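Local structure of putative oxidoreductase molybdopterin-binding subunit (Sulfolobus tokodaii, 4ZOH) at residues D153-Q158 with I340-R345; K258-E263 with G277-N282; K299-M304 with R336-Y341; G407-I412 with T679-N684. The protein probably forms the substrate-oxidising subunit of a molybdenum hydroxylase related to aldehyde oxidase and xanthine dehydrogenase, and binds the pterin cytosine dinucleotide cofactor. One frame throughout, in Å; residues are numbered along the deposited sequence.

Contact 1: D153-Q158 with I340-R345; sequences DTLINQ and IYFIER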
# COMPACT_ATOMS: atom_id res chain seq x y z
N ASP A 153 -38.98 25.37 -34.19
CA ASP A 153 -37.55 25.64 -34.33
C ASP A 153 -36.74 24.37 -33.98
O ASP A 153 -37.29 23.34 -33.65
CB ASP A 153 -37.13 26.83 -33.40
CG ASP A 153 -36.06 27.66 -34.00
OD1 ASP A 153 -36.08 28.89 -33.77
OD2 ASP A 153 -35.21 27.13 -34.74
N THR A 154 -35.42 24.47 -34.12
CA THR A 154 -34.53 23.39 -33.71
C THR A 154 -33.62 23.89 -32.56
O THR A 154 -32.90 24.86 -32.73
CB THR A 154 -33.75 22.91 -34.95
OG1 THR A 154 -34.70 22.24 -35.81
CG2 THR A 154 -32.61 21.97 -34.59
N LEU A 155 -33.69 23.23 -31.41
CA LEU A 155 -32.87 23.58 -30.25
C LEU A 155 -31.77 22.56 -30.09
O LEU A 155 -32.04 21.37 -30.15
CB LEU A 155 -33.73 23.59 -28.97
CG LEU A 155 -34.99 24.43 -28.93
CD1 LEU A 155 -35.70 24.25 -27.60
CD2 LEU A 155 -34.64 25.88 -29.27
N ILE A 156 -30.56 23.04 -29.85
CA ILE A 156 -29.44 22.24 -29.60
C ILE A 156 -28.99 22.31 -28.11
O ILE A 156 -28.90 23.41 -27.50
CB ILE A 156 -28.29 22.67 -30.48
CG1 ILE A 156 -28.74 22.59 -31.95
CG2 ILE A 156 -27.02 21.88 -30.11
CD1 ILE A 156 -27.61 22.69 -32.96
N ASN A 157 -28.69 21.13 -27.56
CA ASN A 157 -28.06 20.96 -26.29
C ASN A 157 -26.75 20.31 -26.60
O ASN A 157 -26.70 19.11 -26.92
CB ASN A 157 -29.01 20.17 -25.39
CG ASN A 157 -28.58 20.17 -23.91
OD1 ASN A 157 -27.55 19.55 -23.56
ND2 ASN A 157 -29.43 20.77 -23.00
N GLN A 158 -25.69 21.10 -26.59
CA GLN A 158 -24.44 20.69 -27.22
C GLN A 158 -23.70 19.64 -26.39
O GLN A 158 -23.99 19.44 -25.20
CB GLN A 158 -23.53 21.89 -27.48
CG GLN A 158 -22.66 22.42 -26.29
CD GLN A 158 -23.41 23.11 -25.12
OE1 GLN A 158 -24.58 22.87 -24.84
NE2 GLN A 158 -22.67 23.96 -24.40
N ILE A 340 -35.70 19.00 -19.60
CA ILE A 340 -36.07 20.28 -18.94
C ILE A 340 -35.59 21.51 -19.76
O ILE A 340 -36.36 22.44 -19.97
CB ILE A 340 -35.63 20.32 -17.46
CG1 ILE A 340 -36.26 19.19 -16.65
CG2 ILE A 340 -35.83 21.73 -16.80
CD1 ILE A 340 -37.79 19.15 -16.79
N TYR A 341 -34.36 21.50 -20.28
CA TYR A 341 -33.88 22.60 -21.10
C TYR A 341 -34.82 22.81 -22.31
O TYR A 341 -35.19 23.97 -22.62
CB TYR A 341 -32.47 22.31 -21.58
CG TYR A 341 -31.96 23.13 -22.77
CD1 TYR A 341 -31.45 24.41 -22.61
CD2 TYR A 341 -31.92 22.58 -24.08
CE1 TYR A 341 -30.96 25.15 -23.71
CE2 TYR A 341 -31.43 23.30 -25.17
CZ TYR A 341 -30.94 24.59 -25.00
OH TYR A 341 -30.39 25.33 -26.12
N PHE A 342 -35.15 21.70 -23.01
CA PHE A 342 -36.07 21.77 -24.12
C PHE A 342 -37.43 22.39 -23.75
O PHE A 342 -37.78 23.38 -24.40
CB PHE A 342 -36.18 20.42 -24.87
CG PHE A 342 -34.89 20.02 -25.61
CD1 PHE A 342 -34.20 20.92 -26.35
CD2 PHE A 342 -34.39 18.73 -25.52
CE1 PHE A 342 -33.03 20.56 -27.04
CE2 PHE A 342 -33.26 18.35 -26.21
CZ PHE A 342 -32.55 19.26 -26.94
N ILE A 343 -38.15 21.87 -22.75
CA ILE A 343 -39.43 22.42 -22.42
C ILE A 343 -39.32 23.90 -21.91
O ILE A 343 -40.15 24.73 -22.27
CB ILE A 343 -40.29 21.54 -21.47
CG1 ILE A 343 -41.75 22.05 -21.42
CG2 ILE A 343 -39.70 21.36 -20.05
CD1 ILE A 343 -42.44 22.11 -22.78
N GLU A 344 -38.28 24.22 -21.12
CA GLU A 344 -38.13 25.58 -20.55
C GLU A 344 -37.71 26.60 -21.59
O GLU A 344 -38.14 27.77 -21.54
CB GLU A 344 -37.23 25.59 -19.32
CG GLU A 344 -37.75 24.77 -18.19
CD GLU A 344 -39.07 25.34 -17.69
OE1 GLU A 344 -39.03 26.51 -17.21
OE2 GLU A 344 -40.13 24.63 -17.82
N ARG A 345 -36.97 26.19 -22.59
CA ARG A 345 -36.74 27.08 -23.70
C ARG A 345 -38.03 27.33 -24.54
O ARG A 345 -38.37 28.48 -24.88
CB ARG A 345 -35.64 26.55 -24.57
CG ARG A 345 -34.24 26.57 -23.90
CD ARG A 345 -33.76 28.00 -23.67
NE ARG A 345 -33.63 28.70 -24.94
CZ ARG A 345 -34.33 29.77 -25.31
NH1 ARG A 345 -35.20 30.34 -24.45
NH2 ARG A 345 -34.10 30.30 -26.52
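Leu155 and Asn157 meet Tyr341 and Phe342 in a buried helix-on-sheet packing, where helix 336-353 lies against an outermost strand, 149-161, of a five-stranded mixed sheet in the first molybdopterin cofactor-binding region. The short segments run at 142° to each other, with axes 9.5 Å apart. Leu155 brings its CB to 3.7 Å from Phe342 CE1 as the two side chains run antiparallel past each other. Its branch CD1 then reaches Arg345 CB, so the leucine bridges one helical turn.

Tyr341 projects from the helix with CG anti to the backbone N (chi1 162°), a setting that carries the ring over to the strand. There its OH lies 2.8 Å from Ile156 O, a weak hydrogen bond. Arg345 CG sits above one face of the same ring, offset toward its rim, while the guanidinium group continues to Glu687, Asn684 and the carbonyl of Ile694. With a leucine in place of Tyr341, Ile156 O would probably lose its partner on the helix, and the Asn157 amide and the aliphatic part of Arg345 would have no ring to lean on. Next to the ring, Asn157 has a divided role: OD1 is hydrogen-bonded to Gln617 NE2, and its CB packs 4.0 Å from Phe342 CZ. The amide plane stands 82° from the plane of the tyrosine ring, and ND2 comes within 3.3 Å of Tyr341 CD2.

Contact 2: K258-E263 with G277-N282; sequences KKLKFE and GTLIAN
Lys258 NZ, at the end of a side chain that passes beside Ala281, is gripped by three groups: it forms salt bridges with Glu294 and Glu338 and a hydrogen bond with Arg256 O. The contact is an antiparallel beta hairpin of strands 254-266 and 272-282, inside the five-stranded sheet. Lys258 runs extended past the Ala281 methyl, CG 3.8 Å from Ala281 CB, before the turn at chi4 (64°) directs NZ.

Lys259 and Ile280 form a hydrogen-bonded pair. Ile280 N reaches Lys259 O at 2.8 Å, in the carbonyl plane, whereas Lys259 N approaches Ile280 O from above the plane of the Ile280 carbonyl. Lys261 and Thr278 repeat the pairing, and their side chains extend together from the sheet. Lys259 and Lys261 both end in salt bridges to Glu112, so their charges are paired on a face they share with Thr278 and Ile280. On the face of Lys258, Leu260 CD1 packs 4.1 Å from Leu279 CB, and both leucines also touch Phe342 of the covering helix. Gly277 admits no side chain, since a CB would run into Lys261 O; its CA-H instead meets Lys261 O, with Gly277 CA 3.2 Å away.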
# COMPACT_ATOMS: atom_id res chain seq x y z
N LYS A 258 -27.68 16.45 -27.64
CA LYS A 258 -29.04 16.14 -28.14
C LYS A 258 -29.70 17.34 -28.82
O LYS A 258 -29.53 18.47 -28.39
CB LYS A 258 -29.93 15.58 -27.04
CG LYS A 258 -29.30 14.43 -26.31
CD LYS A 258 -30.15 13.97 -25.18
CE LYS A 258 -29.55 12.67 -24.65
NZ LYS A 258 -28.17 13.00 -24.11
N LYS A 259 -30.45 17.07 -29.89
CA LYS A 259 -31.12 18.07 -30.75
C LYS A 259 -32.63 17.83 -30.74
O LYS A 259 -33.08 16.67 -30.95
CB LYS A 259 -30.62 17.87 -32.20
CG LYS A 259 -30.81 19.08 -33.12
CD LYS A 259 -30.51 18.77 -34.58
CE LYS A 259 -29.21 19.38 -34.96
NZ LYS A 259 -29.17 19.40 -36.43
N LEU A 260 -33.42 18.88 -30.50
CA LEU A 260 -34.89 18.76 -30.64
C LEU A 260 -35.42 19.63 -31.78
O LEU A 260 -35.23 20.87 -31.75
CB LEU A 260 -35.64 19.07 -29.35
CG LEU A 260 -37.12 18.82 -29.42
CD1 LEU A 260 -37.42 17.33 -29.45
CD2 LEU A 260 -37.77 19.45 -28.19
N LYS A 261 -36.00 18.97 -32.81
CA LYS A 261 -36.81 19.62 -33.88
C LYS A 261 -38.19 19.61 -33.27
O LYS A 261 -38.75 18.52 -32.99
CB LYS A 261 -36.85 18.81 -35.18
CG LYS A 261 -35.51 18.21 -35.65
CD LYS A 261 -34.70 19.14 -36.56
CE LYS A 261 -33.56 18.44 -37.31
NZ LYS A 261 -34.08 17.55 -38.39
N PHE A 262 -38.74 20.80 -32.97
CA PHE A 262 -40.01 20.84 -32.19
C PHE A 262 -41.07 21.65 -32.92
O PHE A 262 -40.76 22.49 -33.74
CB PHE A 262 -39.81 21.35 -30.72
CG PHE A 262 -39.69 22.86 -30.61
CD1 PHE A 262 -40.84 23.68 -30.57
CD2 PHE A 262 -38.45 23.46 -30.59
CE1 PHE A 262 -40.73 25.07 -30.53
CE2 PHE A 262 -38.33 24.84 -30.52
CZ PHE A 262 -39.47 25.65 -30.47
N GLU A 263 -42.33 21.42 -32.58
CA GLU A 263 -43.35 22.33 -32.98
C GLU A 263 -44.26 22.38 -31.79
O GLU A 263 -44.64 21.35 -31.26
CB GLU A 263 -44.07 21.85 -34.27
CG GLU A 263 -45.53 22.31 -34.43
CD GLU A 263 -46.16 21.96 -35.79
OE1 GLU A 263 -46.85 22.84 -36.38
OE2 GLU A 263 -45.94 20.82 -36.27
N GLY A 277 -42.33 16.40 -32.36
CA GLY A 277 -41.18 16.50 -33.24
C GLY A 277 -40.18 15.34 -33.06
O GLY A 277 -40.55 14.23 -32.68
N THR A 278 -38.93 15.63 -33.37
CA THR A 278 -37.95 14.62 -33.52
C THR A 278 -36.77 14.97 -32.57
O THR A 278 -36.18 16.07 -32.66
CB THR A 278 -37.48 14.62 -34.99
OG1 THR A 278 -38.62 14.36 -35.82
CG2 THR A 278 -36.43 13.57 -35.23
N LEU A 279 -36.45 14.03 -31.67
CA LEU A 279 -35.23 14.14 -30.81
C LEU A 279 -34.09 13.35 -31.38
O LEU A 279 -34.19 12.10 -31.49
CB LEU A 279 -35.57 13.67 -29.36
CG LEU A 279 -34.38 13.69 -28.37
CD1 LEU A 279 -34.01 15.13 -28.00
CD2 LEU A 279 -34.65 12.81 -27.16
N ILE A 280 -32.98 14.00 -31.74
CA ILE A 280 -31.81 13.22 -32.14
C ILE A 280 -30.62 13.24 -31.12
O ILE A 280 -29.94 14.30 -30.93
CB ILE A 280 -31.29 13.66 -33.51
CG1 ILE A 280 -32.31 13.32 -34.62
CG2 ILE A 280 -30.02 12.89 -33.85
CD1 ILE A 280 -32.07 14.11 -35.90
N ALA A 281 -30.29 12.07 -30.55
CA ALA A 281 -29.20 11.95 -29.54
C ALA A 281 -27.97 11.27 -30.11
O ALA A 281 -28.09 10.30 -30.86
CB ALA A 281 -29.70 11.22 -28.32
N ASN A 282 -26.79 11.87 -29.89
CA ASN A 282 -25.55 11.37 -30.42
C ASN A 282 -24.83 10.42 -29.40
O ASN A 282 -24.27 10.88 -28.39
CB ASN A 282 -24.67 12.54 -30.83
CG ASN A 282 -23.45 12.10 -31.58
OD1 ASN A 282 -23.08 10.97 -31.49
ND2 ASN A 282 -22.77 13.02 -32.26

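Contact 3: K299-M304 with R336-Y341; sequences KSTVRM and RPEGIY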
# COMPACT_ATOMS: atom_id res chain seq x y z
N LYS A 299 -33.97 8.26 -23.07
CA LYS A 299 -35.27 8.06 -22.58
C LYS A 299 -35.66 9.06 -21.50
O LYS A 299 -36.80 9.55 -21.50
CB LYS A 299 -35.41 6.65 -22.07
CG LYS A 299 -35.21 5.67 -23.24
CD LYS A 299 -35.36 4.25 -22.75
CE LYS A 299 -34.77 3.26 -23.73
NZ LYS A 299 -35.22 1.96 -23.12
N SER A 300 -34.68 9.40 -20.63
CA SER A 300 -34.92 10.40 -19.58
C SER A 300 -35.22 11.75 -20.22
O SER A 300 -36.19 12.40 -19.80
CB SER A 300 -33.67 10.50 -18.69
OG SER A 300 -33.58 9.32 -17.96
N THR A 301 -34.46 12.11 -21.26
CA THR A 301 -34.70 13.34 -21.96
C THR A 301 -36.15 13.43 -22.51
O THR A 301 -36.87 14.42 -22.23
CB THR A 301 -33.76 13.47 -23.12
OG1 THR A 301 -32.42 13.38 -22.66
CG2 THR A 301 -33.99 14.79 -23.89
N VAL A 302 -36.59 12.39 -23.25
CA VAL A 302 -37.95 12.39 -23.82
C VAL A 302 -38.96 12.41 -22.69
O VAL A 302 -39.88 13.23 -22.70
CB VAL A 302 -38.30 11.20 -24.78
CG1 VAL A 302 -39.61 11.52 -25.56
CG2 VAL A 302 -37.21 10.98 -25.80
N ARG A 303 -38.80 11.56 -21.71
CA ARG A 303 -39.87 11.44 -20.76
C ARG A 303 -40.06 12.71 -19.89
O ARG A 303 -41.07 12.83 -19.21
CB ARG A 303 -39.75 10.16 -19.95
CG ARG A 303 -38.74 10.15 -18.82
CD ARG A 303 -38.25 8.69 -18.66
NE ARG A 303 -39.31 7.96 -17.98
CZ ARG A 303 -39.35 7.66 -16.69
NH1 ARG A 303 -38.33 7.96 -15.87
NH2 ARG A 303 -40.42 7.02 -16.22
N MET A 304 -39.10 13.63 -19.91
CA MET A 304 -39.19 14.80 -19.02
C MET A 304 -39.61 16.06 -19.77
O MET A 304 -39.85 17.08 -19.12
CB MET A 304 -37.88 15.09 -18.23
CG MET A 304 -37.44 13.92 -17.36
SD MET A 304 -38.57 13.44 -16.07
CE MET A 304 -38.49 14.96 -15.15
N ARG A 336 -31.85 14.26 -18.08
CA ARG A 336 -32.89 15.17 -17.54
C ARG A 336 -32.64 16.66 -17.83
O ARG A 336 -33.61 17.38 -18.14
CB ARG A 336 -33.16 14.91 -16.08
CG ARG A 336 -33.92 13.64 -15.84
CD ARG A 336 -33.04 12.49 -15.38
NE ARG A 336 -32.54 12.78 -14.06
CZ ARG A 336 -31.55 12.12 -13.43
NH1 ARG A 336 -31.17 12.51 -12.20
NH2 ARG A 336 -30.95 11.09 -14.03
N PRO A 337 -31.34 17.12 -17.83
CA PRO A 337 -31.08 18.51 -18.18
C PRO A 337 -31.56 18.84 -19.60
O PRO A 337 -32.12 19.96 -19.85
CB PRO A 337 -29.55 18.61 -18.13
CG PRO A 337 -29.17 17.59 -17.15
CD PRO A 337 -30.12 16.47 -17.29
N GLU A 338 -31.25 17.96 -20.55
CA GLU A 338 -31.65 18.21 -21.94
C GLU A 338 -33.18 18.37 -22.07
O GLU A 338 -33.65 19.32 -22.65
CB GLU A 338 -31.14 17.10 -22.84
CG GLU A 338 -29.61 16.95 -22.83
CD GLU A 338 -29.12 15.95 -21.78
OE1 GLU A 338 -29.37 16.15 -20.55
OE2 GLU A 338 -28.43 14.95 -22.16
N GLY A 339 -33.91 17.45 -21.50
CA GLY A 339 -35.39 17.46 -21.53
C GLY A 339 -36.03 18.70 -20.88
O GLY A 339 -36.88 19.32 -21.50
N ILE A 340 -35.70 19.00 -19.60
CA ILE A 340 -36.07 20.28 -18.94
C ILE A 340 -35.59 21.51 -19.76
O ILE A 340 -36.36 22.44 -19.97
CB ILE A 340 -35.63 20.32 -17.46
CG1 ILE A 340 -36.26 19.19 -16.65
CG2 ILE A 340 -35.83 21.73 -16.80
CD1 ILE A 340 -37.79 19.15 -16.79
N TYR A 341 -34.36 21.50 -20.28
CA TYR A 341 -33.88 22.60 -21.10
C TYR A 341 -34.82 22.81 -22.31
O TYR A 341 -35.19 23.97 -22.62
CB TYR A 341 -32.47 22.31 -21.58
CG TYR A 341 -31.96 23.13 -22.77
CD1 TYR A 341 -31.45 24.41 -22.61
CD2 TYR A 341 -31.92 22.58 -24.08
CE1 TYR A 341 -30.96 25.15 -23.71
CE2 TYR A 341 -31.43 23.30 -25.17
CZ TYR A 341 -30.94 24.59 -25.00
OH TYR A 341 -30.39 25.33 -26.12
O HOH W 1 -31.26 9.44 -16.55
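The segments 299-304 and 336-341 run in nearly the same direction, crossing at -27° with their axes 7.2 Å apart, and their backbones come closest where Thr301 CA lies 4.2 Å from Gly339 CA. Glycine makes this possible: a CB at that position would strike Thr301 O. Thr301 places CG2 3.6 Å from Gly339 N and against Glu338 CB, the two side chains crossing at about a right angle. Its OG1 is hydrogen-bonded to Gly335 O, and the Glu338 carboxylate is in a salt bridge with Lys258.

Further along, Met304 and Arg336 lie side by side, with Met304 CG 3.8 Å from Arg336 CG, and Ile340 CD1 rests against Met304 O. The bend at chi2 (101°) brings Arg336 CD to 3.9 Å from Ser300 CB, and chi3 then directs the guanidinium. Two carboxylates and a water fix the rotation of that group: NE is in a salt bridge with Glu413, NH1 in one with Glu672, and NH2 gives an in-plane bond of 3.0 Å to the water. That water also lies 2.7 Å from Ser300 OG, tying the two helices together. The side chain of Arg336 comes within about 6 Å of the pterin cytosine dinucleotide, and Glu672 is part of its pocket; the close helix pair, packed at a glycine, thus lies beside the cofactor site, consistent with a molybdenum hydroxylase.

Contact 4: G407-I412 with T679-N684; sequences GVSSYI and TPTIIN
Asn684 reaches from helix 673-688 to Gly407 and Val408 on strand 405-412, and each of its atoms has a neighbour. CB lies 4.0 Å from Gly407 CA. CG, set anti to the carbonyl carbon (chi1 -73°), directs the amide over the strand backbone. At the tip ND2 donates to Val408 O over 2.8 Å, nearly along the C=O axis and close to the plane of its own amide, with 159° at the hydrogen. The other tip atom, OD1, accepts from Arg345 NH1. A leucine at Asn684 would probably leave Val408 O and Arg345 NH1 without these mates and loosen the tie between strand and helix.

Gly407 lets the helix approach, its CA being 4.5 Å from Asn684 CA; a CB there would collide with Thr681 O. Thr681 divides its branches: CG2 packs 3.5 Å from Gly407 O, while OG1 faces Ser409 OG at 2.8 Å and is hydrogen-bonded to Ala677 O. Pro680 adds its ring carbon CG, 3.5 Å from Ser409 OG. The disulfide Cys405-Cys689 joins the start of this strand to the residue just after the helix. With small residues and a buried amide between them, the two elements are joined by one short, nearly straight amide-to-carbonyl hydrogen bond, backed by a covalent link, rather than by a large apolar interface.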
# COMPACT_ATOMS: atom_id res chain seq x y z
N GLY A 407 -34.09 35.80 -16.16
CA GLY A 407 -34.55 34.57 -16.77
C GLY A 407 -34.98 33.70 -15.69
O GLY A 407 -34.43 33.75 -14.56
N VAL A 408 -36.04 32.95 -15.96
CA VAL A 408 -36.48 31.95 -15.00
C VAL A 408 -36.62 30.60 -15.69
O VAL A 408 -36.74 30.56 -16.93
CB VAL A 408 -37.76 32.38 -14.25
CG1 VAL A 408 -37.82 33.91 -14.18
CG2 VAL A 408 -39.04 31.88 -14.86
N SER A 409 -36.62 29.52 -14.89
CA SER A 409 -37.09 28.24 -15.39
C SER A 409 -37.55 27.42 -14.21
O SER A 409 -37.15 27.63 -13.05
CB SER A 409 -36.02 27.51 -16.30
OG SER A 409 -35.00 26.98 -15.47
N SER A 410 -38.43 26.50 -14.51
CA SER A 410 -38.92 25.65 -13.50
C SER A 410 -38.57 24.20 -13.93
O SER A 410 -38.51 23.92 -15.13
CB SER A 410 -40.39 25.84 -13.47
OG SER A 410 -40.79 25.23 -12.30
N TYR A 411 -38.27 23.33 -12.98
CA TYR A 411 -37.82 22.02 -13.35
C TYR A 411 -38.57 21.04 -12.50
O TYR A 411 -39.07 21.37 -11.41
CB TYR A 411 -36.26 21.88 -13.19
CG TYR A 411 -35.84 21.70 -11.77
CD1 TYR A 411 -35.80 20.44 -11.19
CD2 TYR A 411 -35.58 22.86 -10.92
CE1 TYR A 411 -35.48 20.28 -9.83
CE2 TYR A 411 -35.22 22.70 -9.58
CZ TYR A 411 -35.16 21.43 -9.05
OH TYR A 411 -34.86 21.24 -7.72
N ILE A 412 -38.66 19.82 -13.02
CA ILE A 412 -39.01 18.66 -12.18
C ILE A 412 -38.00 17.56 -12.60
O ILE A 412 -37.37 17.73 -13.64
CB ILE A 412 -40.49 18.28 -12.34
CG1 ILE A 412 -40.85 17.24 -11.29
CG2 ILE A 412 -40.85 17.95 -13.80
CD1 ILE A 412 -42.25 17.32 -10.71
N THR A 679 -29.03 25.79 -16.68
CA THR A 679 -28.82 26.03 -18.11
C THR A 679 -29.95 26.83 -18.74
O THR A 679 -29.72 27.90 -19.29
CB THR A 679 -28.56 24.69 -18.87
OG1 THR A 679 -27.45 24.07 -18.25
CG2 THR A 679 -28.14 24.94 -20.30
N PRO A 680 -31.17 26.31 -18.72
CA PRO A 680 -32.19 27.18 -19.36
C PRO A 680 -32.48 28.50 -18.52
O PRO A 680 -32.92 29.49 -19.11
CB PRO A 680 -33.47 26.33 -19.23
CG PRO A 680 -33.26 25.47 -18.04
CD PRO A 680 -31.77 25.08 -18.14
N THR A 681 -32.30 28.46 -17.19
CA THR A 681 -32.42 29.73 -16.40
C THR A 681 -31.56 30.80 -17.00
O THR A 681 -32.04 31.91 -17.34
CB THR A 681 -32.07 29.56 -14.92
OG1 THR A 681 -32.99 28.62 -14.38
CG2 THR A 681 -32.34 30.93 -14.12
N ILE A 682 -30.31 30.44 -17.23
CA ILE A 682 -29.28 31.38 -17.72
C ILE A 682 -29.53 31.77 -19.19
O ILE A 682 -29.37 32.95 -19.58
CB ILE A 682 -27.83 30.85 -17.49
CG1 ILE A 682 -27.46 30.77 -15.96
CG2 ILE A 682 -26.88 31.69 -18.31
CD1 ILE A 682 -27.47 32.13 -15.30
N ILE A 683 -29.84 30.76 -20.02
CA ILE A 683 -30.16 31.05 -21.40
C ILE A 683 -31.44 31.97 -21.47
O ILE A 683 -31.46 32.88 -22.27
CB ILE A 683 -30.34 29.78 -22.30
CG1 ILE A 683 -29.03 28.94 -22.36
CG2 ILE A 683 -30.75 30.30 -23.72
CD1 ILE A 683 -27.87 29.68 -23.07
N ASN A 684 -32.47 31.70 -20.68
CA ASN A 684 -33.67 32.55 -20.72
C ASN A 684 -33.31 34.00 -20.38
O ASN A 684 -33.68 34.93 -21.13
CB ASN A 684 -34.77 31.99 -19.84
CG ASN A 684 -35.41 30.75 -20.44
OD1 ASN A 684 -35.03 30.39 -21.55
ND2 ASN A 684 -36.37 30.07 -19.71

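Contacts 1, 3 and 4 are buried, whereas contact 2 is only partly so, the face of Lys259 and Lys261 being the more exposed. Helix 336-353 is the common element: it packs on strand 149-161 in contact 1 and on helix 288-304 in contact 3, and through Glu344 and Arg345 it bonds to both segments of contact 4. Contacts 1 and 2 share a sheet, where Leu155 N and Asn157 N pair with 258-263. Lys258 with Glu338 joins contacts 2 and 3. Chemistry follows position: regular backbone pairing within the sheet, aromatic packing beneath it, glycine-mediated closeness and a water near the cofactor, and a hydrogen bond from a side-chain amide to the strand that the disulfide also ties.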